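Side-chain contacts in putative esterase (Bacteroides intestinalis DSM 17393, PDB 5VOL), which is a ferulic acid esterase of carbohydrate esterase family 1 that probably releases ferulate from arabinoxylan and carries bound calcium ions: residues C[16-19]-C[24-27]; C[85-90]-C[114-119]; C[95-100]-C[104-109]; C[110-115]-C[146-151]; C[174-177]-C[182-185]. All coordinates share one frame; numbering follows the deposited sequence.

Contact 1 of 5, residues C[16-19]-C[24-27]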
# COMPACT_ATOMS: atom_id res chain seq x y z
N THR C 16 24.81 -26.99 7.99
CA THR C 16 25.67 -26.53 9.08
C THR C 16 27.11 -26.39 8.61
O THR C 16 27.57 -27.13 7.76
CB THR C 16 25.65 -27.49 10.29
OG1 THR C 16 26.34 -28.70 9.96
CG2 THR C 16 24.23 -27.84 10.69
N LEU C 17 27.79 -25.41 9.19
CA LEU C 17 29.22 -25.21 9.00
C LEU C 17 29.91 -25.36 10.36
O LEU C 17 29.45 -24.79 11.35
CB LEU C 17 29.49 -23.83 8.42
CG LEU C 17 30.95 -23.41 8.36
CD1 LEU C 17 31.73 -24.34 7.44
CD2 LEU C 17 31.06 -21.97 7.92
N PHE C 18 31.00 -26.12 10.43
CA PHE C 18 31.71 -26.17 11.70
C PHE C 18 32.68 -25.00 11.84
O PHE C 18 33.52 -24.78 10.99
CB PHE C 18 32.49 -27.48 11.88
CG PHE C 18 33.24 -27.54 13.18
CD1 PHE C 18 32.57 -27.84 14.35
CD2 PHE C 18 34.59 -27.23 13.24
CE1 PHE C 18 33.24 -27.87 15.57
CE2 PHE C 18 35.27 -27.26 14.45
CZ PHE C 18 34.59 -27.58 15.62
N SER C 19 32.55 -24.25 12.93
CA SER C 19 33.41 -23.10 13.16
C SER C 19 34.56 -23.43 14.13
O SER C 19 34.31 -23.84 15.27
CB SER C 19 32.61 -21.93 13.72
OG SER C 19 33.45 -20.89 14.19
N SER C 24 32.18 -24.77 17.34
CA SER C 24 30.76 -25.03 17.36
C SER C 24 30.23 -25.26 15.95
O SER C 24 30.62 -24.57 15.02
CB SER C 24 30.03 -23.86 18.04
OG SER C 24 28.62 -24.03 18.05
N LYS C 25 29.37 -26.26 15.79
CA LYS C 25 28.58 -26.41 14.58
C LYS C 25 27.63 -25.22 14.49
O LYS C 25 26.89 -24.93 15.44
CB LYS C 25 27.80 -27.73 14.58
CG LYS C 25 28.61 -28.94 14.17
CD LYS C 25 27.82 -30.23 14.39
CE LYS C 25 26.42 -30.14 13.79
NZ LYS C 25 25.60 -31.36 14.10
N ARG C 26 27.66 -24.51 13.38
CA ARG C 26 26.76 -23.38 13.20
C ARG C 26 25.77 -23.70 12.09
O ARG C 26 26.16 -23.85 10.92
CB ARG C 26 27.54 -22.10 12.90
CG ARG C 26 28.22 -21.48 14.12
CD ARG C 26 27.21 -20.84 15.06
NE ARG C 26 26.82 -21.71 16.17
CZ ARG C 26 25.91 -21.40 17.08
NH1 ARG C 26 25.25 -20.25 17.01
NH2 ARG C 26 25.64 -22.26 18.07
N ALA C 27 24.50 -23.84 12.44
CA ALA C 27 23.47 -24.07 11.45
C ALA C 27 23.19 -22.77 10.68
O ALA C 27 23.39 -21.67 11.19
CB ALA C 27 22.20 -24.60 12.09

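Contact 2 of 5, residues C[85-90]-C[114-119]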
# COMPACT_ATOMS: atom_id res chain seq x y z
N VAL C 85 20.62 -15.55 3.15
CA VAL C 85 21.11 -16.51 4.15
C VAL C 85 21.00 -15.98 5.57
O VAL C 85 21.26 -14.80 5.84
CB VAL C 85 22.57 -16.90 3.86
CG1 VAL C 85 23.44 -15.69 3.94
CG2 VAL C 85 23.07 -17.99 4.84
N THR C 86 20.59 -16.87 6.47
CA THR C 86 20.43 -16.56 7.88
C THR C 86 21.28 -17.56 8.69
O THR C 86 20.98 -18.75 8.68
CB THR C 86 18.96 -16.68 8.31
OG1 THR C 86 18.14 -15.79 7.52
CG2 THR C 86 18.80 -16.34 9.82
N PRO C 87 22.35 -17.08 9.33
CA PRO C 87 23.14 -17.98 10.19
C PRO C 87 22.51 -18.12 11.57
O PRO C 87 21.78 -17.21 11.98
CB PRO C 87 24.50 -17.28 10.27
CG PRO C 87 24.16 -15.79 10.18
CD PRO C 87 22.88 -15.70 9.32
N ASN C 88 22.78 -19.21 12.30
CA ASN C 88 22.28 -19.29 13.67
C ASN C 88 23.14 -18.42 14.57
O ASN C 88 24.35 -18.64 14.68
CB ASN C 88 22.26 -20.72 14.20
CG ASN C 88 21.58 -20.84 15.57
OD1 ASN C 88 20.73 -20.02 15.92
ND2 ASN C 88 21.96 -21.85 16.35
N ALA C 89 22.51 -17.46 15.22
CA ALA C 89 23.20 -16.59 16.17
C ALA C 89 22.42 -16.51 17.47
O ALA C 89 22.53 -15.54 18.21
CB ALA C 89 23.38 -15.19 15.58
N GLY C 90 21.59 -17.52 17.73
CA GLY C 90 20.70 -17.45 18.88
C GLY C 90 20.31 -18.76 19.53
O GLY C 90 21.10 -19.70 19.58
N THR C 114 35.45 -14.45 8.67
CA THR C 114 36.62 -15.23 8.23
C THR C 114 36.25 -16.66 7.90
O THR C 114 37.02 -17.35 7.25
CB THR C 114 37.76 -15.24 9.28
OG1 THR C 114 37.35 -16.00 10.42
CG2 THR C 114 38.13 -13.82 9.71
N GLU C 115 35.08 -17.11 8.36
CA GLU C 115 34.66 -18.49 8.10
C GLU C 115 33.32 -18.57 7.34
O GLU C 115 33.21 -19.23 6.30
CB GLU C 115 34.54 -19.27 9.40
CG GLU C 115 35.85 -19.52 10.14
CD GLU C 115 35.65 -20.34 11.41
OE1 GLU C 115 34.73 -20.03 12.19
OE2 GLU C 115 36.42 -21.31 11.62
N PHE C 116 32.29 -17.93 7.88
CA PHE C 116 30.94 -18.08 7.32
C PHE C 116 30.82 -17.45 5.94
O PHE C 116 30.45 -18.12 4.99
CB PHE C 116 29.89 -17.48 8.26
CG PHE C 116 28.47 -17.77 7.84
CD1 PHE C 116 27.98 -19.06 7.86
CD2 PHE C 116 27.62 -16.74 7.44
CE1 PHE C 116 26.66 -19.33 7.49
CE2 PHE C 116 26.30 -17.00 7.06
CZ PHE C 116 25.82 -18.30 7.08
N LEU C 117 31.16 -16.17 5.83
CA LEU C 117 30.98 -15.44 4.57
C LEU C 117 31.77 -16.07 3.41
O LEU C 117 31.21 -16.30 2.34
CB LEU C 117 31.35 -13.97 4.77
CG LEU C 117 31.03 -13.01 3.62
CD1 LEU C 117 30.66 -11.65 4.17
CD2 LEU C 117 32.22 -12.89 2.68
N PRO C 118 33.07 -16.38 3.61
CA PRO C 118 33.78 -17.01 2.49
C PRO C 118 33.20 -18.36 2.08
O PRO C 118 33.13 -18.65 0.89
CB PRO C 118 35.21 -17.18 3.04
CG PRO C 118 35.35 -16.07 4.02
CD PRO C 118 33.98 -15.95 4.68
N TYR C 119 32.78 -19.17 3.05
CA TYR C 119 32.22 -20.48 2.76
C TYR C 119 30.90 -20.38 1.99
O TYR C 119 30.67 -21.10 1.02
CB TYR C 119 32.01 -21.26 4.06
CG TYR C 119 31.02 -22.41 3.98
CD1 TYR C 119 29.69 -22.21 4.30
CD2 TYR C 119 31.42 -23.70 3.64
CE1 TYR C 119 28.78 -23.24 4.26
CE2 TYR C 119 30.50 -24.75 3.60
CZ TYR C 119 29.18 -24.50 3.91
OH TYR C 119 28.21 -25.49 3.90

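Contact 3 of 5, residues C[95-100]-C[104-109]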
# COMPACT_ATOMS: atom_id res chain seq x y z
N LEU C 95 20.79 -20.55 27.84
CA LEU C 95 21.59 -21.72 27.50
C LEU C 95 22.58 -21.45 26.39
O LEU C 95 23.69 -21.98 26.40
CB LEU C 95 20.69 -22.89 27.08
CG LEU C 95 19.54 -23.36 27.97
CD1 LEU C 95 18.92 -24.61 27.39
CD2 LEU C 95 20.03 -23.61 29.37
N GLU C 96 22.16 -20.64 25.41
CA GLU C 96 22.89 -20.46 24.15
C GLU C 96 23.40 -19.04 23.95
O GLU C 96 22.78 -18.07 24.39
CB GLU C 96 21.99 -20.84 22.96
CG GLU C 96 21.37 -22.21 23.04
CD GLU C 96 22.41 -23.33 23.07
OE1 GLU C 96 23.54 -23.10 22.60
OE2 GLU C 96 22.08 -24.42 23.56
N TRP C 97 24.52 -18.91 23.26
CA TRP C 97 25.05 -17.61 22.91
C TRP C 97 24.15 -16.87 21.91
O TRP C 97 23.88 -17.38 20.82
CB TRP C 97 26.43 -17.75 22.31
CG TRP C 97 27.51 -18.09 23.29
CD1 TRP C 97 28.08 -19.31 23.49
CD2 TRP C 97 28.17 -17.19 24.18
NE1 TRP C 97 29.05 -19.23 24.46
CE2 TRP C 97 29.13 -17.93 24.89
CE3 TRP C 97 28.04 -15.82 24.44
CZ2 TRP C 97 29.96 -17.35 25.85
CZ3 TRP C 97 28.86 -15.25 25.39
CH2 TRP C 97 29.81 -16.01 26.08
N ASN C 98 23.71 -15.68 22.29
CA ASN C 98 22.99 -14.77 21.39
C ASN C 98 23.86 -13.58 21.01
O ASN C 98 24.53 -13.01 21.87
CB ASN C 98 21.70 -14.28 22.05
CG ASN C 98 20.57 -15.27 21.94
OD1 ASN C 98 19.59 -15.03 21.22
ND2 ASN C 98 20.68 -16.39 22.65
N GLY C 99 23.89 -13.20 19.74
CA GLY C 99 24.59 -11.98 19.38
C GLY C 99 25.50 -12.09 18.17
O GLY C 99 25.83 -13.19 17.74
N TYR C 100 25.91 -10.93 17.65
CA TYR C 100 26.59 -10.85 16.35
C TYR C 100 28.01 -10.30 16.44
O TYR C 100 28.77 -10.42 15.48
CB TYR C 100 25.75 -10.00 15.36
CG TYR C 100 24.45 -10.70 15.02
CD1 TYR C 100 24.45 -11.78 14.16
CD2 TYR C 100 23.25 -10.33 15.61
CE1 TYR C 100 23.29 -12.47 13.87
CE2 TYR C 100 22.08 -11.01 15.33
CZ TYR C 100 22.11 -12.08 14.45
OH TYR C 100 20.98 -12.80 14.15
N PRO C 104 33.69 -12.12 24.72
CA PRO C 104 34.65 -13.01 25.41
C PRO C 104 34.17 -14.46 25.42
O PRO C 104 33.12 -14.75 26.00
CB PRO C 104 34.69 -12.44 26.83
CG PRO C 104 33.46 -11.63 26.97
CD PRO C 104 33.20 -11.06 25.60
N GLY C 105 34.90 -15.35 24.76
CA GLY C 105 34.49 -16.74 24.65
C GLY C 105 33.62 -17.12 23.45
O GLY C 105 33.24 -18.28 23.29
N TRP C 106 33.32 -16.14 22.60
CA TRP C 106 32.38 -16.34 21.50
C TRP C 106 32.57 -15.22 20.47
O TRP C 106 31.89 -14.20 20.50
CB TRP C 106 30.94 -16.36 22.04
CG TRP C 106 29.90 -16.85 21.06
CD1 TRP C 106 28.98 -16.10 20.37
CD2 TRP C 106 29.67 -18.21 20.68
NE1 TRP C 106 28.19 -16.91 19.59
CE2 TRP C 106 28.60 -18.21 19.75
CE3 TRP C 106 30.27 -19.43 21.02
CZ2 TRP C 106 28.11 -19.38 19.18
CZ3 TRP C 106 29.78 -20.59 20.46
CH2 TRP C 106 28.72 -20.56 19.54
N LYS C 107 33.53 -15.42 19.57
CA LYS C 107 33.93 -14.39 18.64
C LYS C 107 33.09 -14.55 17.37
O LYS C 107 33.59 -15.00 16.34
CB LYS C 107 35.44 -14.49 18.35
CG LYS C 107 36.29 -14.50 19.63
CD LYS C 107 37.72 -14.03 19.38
CE LYS C 107 38.37 -14.81 18.29
NZ LYS C 107 39.52 -14.08 17.67
N TYR C 108 31.81 -14.20 17.46
CA TYR C 108 30.88 -14.50 16.38
C TYR C 108 31.21 -13.70 15.13
O TYR C 108 31.10 -14.20 14.02
CB TYR C 108 29.43 -14.24 16.82
CG TYR C 108 28.42 -14.86 15.88
CD1 TYR C 108 27.99 -16.17 16.05
CD2 TYR C 108 27.93 -14.14 14.79
CE1 TYR C 108 27.07 -16.74 15.18
CE2 TYR C 108 27.02 -14.71 13.91
CZ TYR C 108 26.59 -16.00 14.11
OH TYR C 108 25.69 -16.56 13.24
N GLU C 109 31.62 -12.45 15.30
CA GLU C 109 31.91 -11.62 14.14
C GLU C 109 33.11 -12.19 13.38
O GLU C 109 33.13 -12.21 12.13
CB GLU C 109 32.16 -10.18 14.57
CG GLU C 109 32.26 -9.18 13.40
CD GLU C 109 32.15 -7.74 13.87
OE1 GLU C 109 31.42 -7.49 14.85
OE2 GLU C 109 32.79 -6.84 13.26
O HOH W 1 25.74 -16.04 18.53
O HOH W 2 32.12 -20.51 24.45

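Contact 4 of 5, residues C[110-115]-C[146-151]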
# COMPACT_ATOMS: atom_id res chain seq x y z
N THR C 110 34.10 -12.67 14.12
CA THR C 110 35.27 -13.24 13.48
C THR C 110 34.85 -14.50 12.72
O THR C 110 35.34 -14.76 11.62
CB THR C 110 36.39 -13.58 14.52
OG1 THR C 110 36.85 -12.37 15.12
CG2 THR C 110 37.55 -14.28 13.84
N PHE C 111 33.94 -15.27 13.31
CA PHE C 111 33.37 -16.42 12.62
C PHE C 111 32.65 -15.97 11.34
O PHE C 111 32.79 -16.58 10.27
CB PHE C 111 32.39 -17.18 13.52
CG PHE C 111 31.28 -17.88 12.77
CD1 PHE C 111 31.54 -19.02 12.03
CD2 PHE C 111 29.98 -17.39 12.80
CE1 PHE C 111 30.53 -19.66 11.34
CE2 PHE C 111 28.96 -18.02 12.13
CZ PHE C 111 29.23 -19.15 11.38
N PHE C 112 31.87 -14.90 11.45
CA PHE C 112 31.06 -14.43 10.32
C PHE C 112 31.94 -14.06 9.13
O PHE C 112 31.73 -14.53 8.01
CB PHE C 112 30.20 -13.23 10.74
CG PHE C 112 29.27 -12.75 9.65
CD1 PHE C 112 29.70 -11.83 8.72
CD2 PHE C 112 27.98 -13.26 9.56
CE1 PHE C 112 28.85 -11.38 7.69
CE2 PHE C 112 27.12 -12.83 8.55
CZ PHE C 112 27.55 -11.90 7.61
N TYR C 113 32.94 -13.22 9.38
CA TYR C 113 33.78 -12.68 8.31
C TYR C 113 34.94 -13.55 7.83
O TYR C 113 35.36 -13.40 6.68
CB TYR C 113 34.35 -11.33 8.73
CG TYR C 113 33.27 -10.31 8.72
CD1 TYR C 113 32.82 -9.77 7.51
CD2 TYR C 113 32.65 -9.91 9.89
CE1 TYR C 113 31.79 -8.85 7.48
CE2 TYR C 113 31.62 -9.00 9.87
CZ TYR C 113 31.19 -8.47 8.66
OH TYR C 113 30.17 -7.56 8.65
N THR C 114 35.45 -14.45 8.67
CA THR C 114 36.62 -15.23 8.23
C THR C 114 36.25 -16.66 7.90
O THR C 114 37.02 -17.35 7.25
CB THR C 114 37.76 -15.24 9.28
OG1 THR C 114 37.35 -16.00 10.42
CG2 THR C 114 38.13 -13.82 9.71
N GLU C 115 35.08 -17.11 8.36
CA GLU C 115 34.66 -18.49 8.10
C GLU C 115 33.32 -18.57 7.34
O GLU C 115 33.21 -19.23 6.30
CB GLU C 115 34.54 -19.27 9.40
CG GLU C 115 35.85 -19.52 10.14
CD GLU C 115 35.65 -20.34 11.41
OE1 GLU C 115 34.73 -20.03 12.19
OE2 GLU C 115 36.42 -21.31 11.62
N THR C 146 23.14 -3.23 11.25
CA THR C 146 23.52 -1.83 11.23
C THR C 146 24.99 -1.63 11.62
O THR C 146 25.72 -0.93 10.92
CB THR C 146 22.60 -1.02 12.16
OG1 THR C 146 21.25 -1.07 11.68
CG2 THR C 146 23.03 0.43 12.22
N ASN C 147 25.43 -2.26 12.71
CA ASN C 147 26.80 -2.05 13.16
C ASN C 147 27.81 -2.74 12.23
O ASN C 147 28.91 -2.24 12.04
CB ASN C 147 26.98 -2.54 14.62
CG ASN C 147 28.27 -2.01 15.26
OD1 ASN C 147 29.05 -2.79 15.82
ND2 ASN C 147 28.51 -0.70 15.17
N TYR C 148 27.43 -3.86 11.63
CA TYR C 148 28.26 -4.47 10.59
C TYR C 148 28.45 -3.50 9.43
O TYR C 148 29.56 -3.36 8.88
CB TYR C 148 27.64 -5.77 10.06
CG TYR C 148 27.90 -7.04 10.85
CD1 TYR C 148 28.43 -7.01 12.13
CD2 TYR C 148 27.61 -8.28 10.29
CE1 TYR C 148 28.66 -8.22 12.85
CE2 TYR C 148 27.82 -9.46 10.98
CZ TYR C 148 28.36 -9.43 12.25
OH TYR C 148 28.54 -10.64 12.90
N GLY C 149 27.36 -2.85 9.04
CA GLY C 149 27.42 -1.90 7.94
C GLY C 149 28.26 -0.70 8.32
O GLY C 149 28.95 -0.12 7.49
N GLN C 150 28.20 -0.33 9.59
CA GLN C 150 28.94 0.81 10.10
C GLN C 150 30.46 0.52 10.13
O GLN C 150 31.27 1.36 9.72
CB GLN C 150 28.44 1.18 11.49
CG GLN C 150 27.06 1.87 11.51
CD GLN C 150 26.60 2.18 12.93
OE1 GLN C 150 26.88 1.42 13.85
NE2 GLN C 150 25.89 3.30 13.10
N ARG C 151 30.84 -0.66 10.61
CA ARG C 151 32.26 -0.96 10.78
C ARG C 151 32.83 -1.73 9.58
O ARG C 151 34.05 -1.86 9.46
CB ARG C 151 32.48 -1.74 12.10
CG ARG C 151 32.43 -0.85 13.35
CD ARG C 151 32.72 -1.59 14.68
NE ARG C 151 31.70 -2.58 14.99
CZ ARG C 151 31.82 -3.87 14.72
NH1 ARG C 151 32.94 -4.33 14.17
NH2 ARG C 151 30.84 -4.72 15.03

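Contact 5 of 5, residues C[174-177]-C[182-185]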
# COMPACT_ATOMS: atom_id res chain seq x y z
N VAL C 174 16.14 -6.97 28.98
CA VAL C 174 16.20 -8.20 29.78
C VAL C 174 17.22 -8.06 30.91
O VAL C 174 18.38 -7.71 30.67
CB VAL C 174 16.56 -9.44 28.92
CG1 VAL C 174 16.70 -10.68 29.79
CG2 VAL C 174 15.51 -9.66 27.84
N PRO C 175 16.78 -8.31 32.16
CA PRO C 175 17.65 -8.26 33.34
C PRO C 175 18.90 -9.12 33.18
O PRO C 175 18.82 -10.28 32.79
CB PRO C 175 16.75 -8.79 34.47
CG PRO C 175 15.54 -9.40 33.80
CD PRO C 175 15.38 -8.65 32.51
N ALA C 176 20.06 -8.54 33.48
CA ALA C 176 21.33 -9.23 33.29
C ALA C 176 22.33 -8.85 34.38
O ALA C 176 23.37 -8.26 34.09
CB ALA C 176 21.91 -8.92 31.92
N ASP C 177 22.00 -9.18 35.62
CA ASP C 177 22.83 -8.80 36.76
C ASP C 177 24.03 -9.74 36.98
O ASP C 177 25.00 -9.36 37.64
CB ASP C 177 21.98 -8.73 38.03
CG ASP C 177 21.11 -7.50 38.09
OD1 ASP C 177 21.57 -6.42 37.64
OD2 ASP C 177 19.97 -7.59 38.60
N LYS C 182 25.67 -15.25 29.77
CA LYS C 182 25.72 -14.91 28.36
C LYS C 182 24.84 -13.69 28.05
O LYS C 182 25.19 -12.88 27.22
CB LYS C 182 25.33 -16.10 27.50
CG LYS C 182 26.29 -17.30 27.62
CD LYS C 182 25.75 -18.51 26.90
CE LYS C 182 26.60 -19.75 27.17
NZ LYS C 182 26.50 -20.18 28.60
N ILE C 183 23.72 -13.55 28.77
CA ILE C 183 22.82 -12.42 28.50
C ILE C 183 23.47 -11.11 28.94
O ILE C 183 23.42 -10.11 28.21
CB ILE C 183 21.43 -12.61 29.17
CG1 ILE C 183 20.45 -11.53 28.70
CG2 ILE C 183 21.53 -12.59 30.70
CD1 ILE C 183 20.30 -11.44 27.18
N ALA C 184 24.16 -11.13 30.08
CA ALA C 184 24.93 -9.96 30.53
C ALA C 184 26.05 -9.62 29.57
O ALA C 184 26.36 -8.45 29.37
CB ALA C 184 25.52 -10.20 31.94
N ILE C 185 26.69 -10.64 29.01
CA ILE C 185 27.78 -10.41 28.09
C ILE C 185 27.24 -9.74 26.81
O ILE C 185 27.83 -8.80 26.28
CB ILE C 185 28.51 -11.73 27.77
CG1 ILE C 185 29.15 -12.30 29.06
CG2 ILE C 185 29.56 -11.50 26.73
CD1 ILE C 185 29.82 -13.66 28.91

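Contact 1 of 5, residues C[16-19]-C[24-27]
Arg26 and Leu17 form an antiparallel hydrogen-bonded pair, and the Arg26 side chain runs outward from it. Arg26 CB lies 3.6 Å from Leu17 O, the oxygen that also accepts from Arg26 N at 2.7 Å. CB packs on Phe111 of helix 108-123 as well. Arg26 CG comes within 4.4 Å of Ser19 CB, its neighbour on the same side. The chain then bends at chi2 (-72°) and again at chi3 (96°). These two bends take the guanidinium group away from strand 16-19. CD touches Tyr108, and CZ packs on Trp106. Arg26 NE donates to Lys25 O at 3.3 Å from above the carbonyl plane. NH1 bonds to Asn88 O, and NH2 makes a weak bond to Ser24 OG. The two strands form a beta hairpin, with strand 11-19 at the edge of the main sheet of an alpha/beta-hydrolase fold. Ser19 and Ser24 make the other hydrogen-bonded pair. Thr16 with Ala27 and Phe18 with Lys25 are the non-hydrogen-bonded pairs, with side chains on the other side of the sheet. There Thr16 CG2 meets Ala27 CB at 4.1 Å. The Phe18 ring lies obliquely beside the opposite backbone, Phe18 CE1 being 3.7 Å from Ser24 N. Phe18 CD1 is 4.1 Å from Lys25 CG. Ser19 OG is hydrogen-bonded to Glu115 of helix 108-123.

Contact 2 of 5, residues C[85-90]-C[114-119]
Phe116 meets Val85 and Pro87 with the outer part of its ring. The first kind of interaction is CH-pi. Pro87 CB lies over one face of the Phe116 ring, 3.9 Å from the centroid and 26° off the normal. Pro87 CB is shifted toward the rim, 3.6 Å from Phe116 CZ and 3.7 Å from Phe116 CE2. Pro87 CG adds a looser touch at 4.0 Å from Phe116 CE2. The second kind is plain apolar contact. Val85 CG2 comes to the ring edge, close to its plane, and ends 3.6 Å from Phe116 CZ. With chi1 at -172°, Phe116 points its CG away from the backbone N, which carries the ring from the helix onto the strand. This is helix-on-sheet packing of the alpha/beta-hydrolase fold, joining helix 108-123 to strand 83-87. All three residues are buried. On the strand side, Val85 also touches Tyr48 and Pro87 touches Leu50, both on neighbouring strand 46-50. Hydrogen bonds play no part across this contact. They act within the segments instead. Beyond the strand end, Asn88 OD1 accepts from Gly90 N at 3.2 Å, which makes an Asx turn. The helix has a pi-type turn at 114-116 and a kink at Pro118.

Contact 3 of 5, residues C[95-100]-C[104-109]
Trp97 and Trp106 lie face against face as an offset stack. Their five-membered rings have centroids 4.0 Å apart and planes only 6° apart. The side chains run past each other in opposite directions, so each CB ends over the partner's indole. Trp97 CB sits 3.4 Å from the centroid of the Trp106 five-membered ring. Trp106 CB lies over the six-membered ring of Trp97. Both side chains set out toward the other segment. Trp97 then keeps CG beside its backbone N (chi1 -73°) and Trp106 keeps CG beside its carbonyl carbon (chi1 -167°), which lays the indoles flat together. A water sits at each indole nitrogen. Trp106 NE1 donates to one water at 2.8 Å, and this water lies near Trp97 O and Gly99 O. A second water donates to Gly105 O at 2.8 Å and accepts a weak bond from Trp97 NE1. The stack belongs to the excursion between strand 83-87 and helix 108-123, which includes the small two-stranded sheet 102-103/106-107. Lys107 is the centre of an inverse gamma turn and the N-cap residue of the helix. Just inside the helix, Tyr108 lays one ring face under Gly99 O, 3.6 Å from Tyr108 CG. Tyr100 runs beside Tyr108 and points the same way, with Tyr100 CD1 3.9 Å from Tyr108 CE2. The two ring planes are nearly perpendicular, and the pair is oblique. Tyr108 OH bonds to Asn88 O and Tyr100 OH to His51 O. Glu109 CB rests 3.5 Å from Tyr100 O.

Contact 4 of 5, residues C[110-115]-C[146-151]
Next to Tyr148, whose ring meets Phe112 and Tyr113, Asn147 OD1 is gripped by two nitrogens of Arg151. Arg151 NE reaches Asn147 OD1 at 2.8 Å and Arg151 NH2 reaches it at 2.7 Å. Both come from the same face of the amide, and the oxygen lies in the guanidinium plane. Asn147 ND2 in turn donates to Gln150 OE1 at 3.0 Å, in the plane of both amides. These side-chain bonds link residues three and four apart along the last turn of helix 140-151. The contact is an aromatic cluster that joins helix 108-123 to helix 140-151 in the alpha/beta-hydrolase fold. Tyr148 takes part in two edge-to-face pairs. It turns its edge to Phe112, with CE2 over the centre of the Phe112 ring, centroids 5.0 Å apart and planes at 56°. It offers a face to the edge of Tyr113, with planes at 57°. A chi1 of -176° swings the Phe112 ring away from its own N and toward Tyr148. Tyr113 OH lies 3.1 Å from Tyr148 CD2. This hydroxyl is buried and has no hydrogen-bonding partner in the model. Tyr148 OH, by contrast, bonds to Tyr100 O. The ring of Tyr113 also stacks with His152.

Contact 5 of 5, residues C[174-177]-C[182-185]
Ala176 is the bump of this contact, and its methyl settles against the first turn of helix 182-192. CB of Ala176 presses on Ala184 CA at 3.5 Å, tighter than usual for two carbons. The hollow that takes it lies between two side chains of the helix. Ile183 CG2 is 3.9 Å from Ala176 CB, and Ala184 CB is 3.8 Å from the same methyl. The backbones come close here, with Ala176 CA and Ala184 CA 4.6 Å apart. Ala184 CB also rests 3.6 Å from Ala176 O. Ile183 is the bulkier side chain on the helix side. Its CG1 branch lies beside the carbonyl carbon (chi1 -171°) and reaches toward Val174. Val174 CG1 meets Ile183 CG1 at 4.0 Å, the two side chains crossing at about a right angle. The other branch, Ile183 CG2, faces Ala176 and comes within 4.1 Å of Pro175 O. No hydrogen bond links the two segments, so the fit rests on apolar shape. Ser181 OG bonds to Ala184 N close by. The loop after strand 158-162 thus folds back on the start of the helix that follows it. Val174 extends the apolar patch to Met53 and Ile93, and Ile185 touches Trp97 and Pro104 of the loops near strands 102-103 and 106-107.

Contacts 1 to 4 form a linked chain of packing around helix 108-123. Contacts 1 and 2 lie about 9 Å apart between centres and meet through Ser19 OG and Glu115 OE1, 2.5 Å apart. Contacts 2 and 4 share Thr114 and Glu115. Contact 3 is nested in the loop that contact 2 closes, and a salt bridge from Glu109 OE2 to Arg151 NH1, at 2.7 Å, joins it to contact 4. Contact 5 lies about 25 Å from contact 1 between centres, but it reaches contact 3, where Lys182 makes a cation-pi pair with Trp97. Tyr100 of contact 3 touches the probable nucleophile elbow around Ser139. All five lie away from the calcium residues Asp221, Asp222 and Asp249.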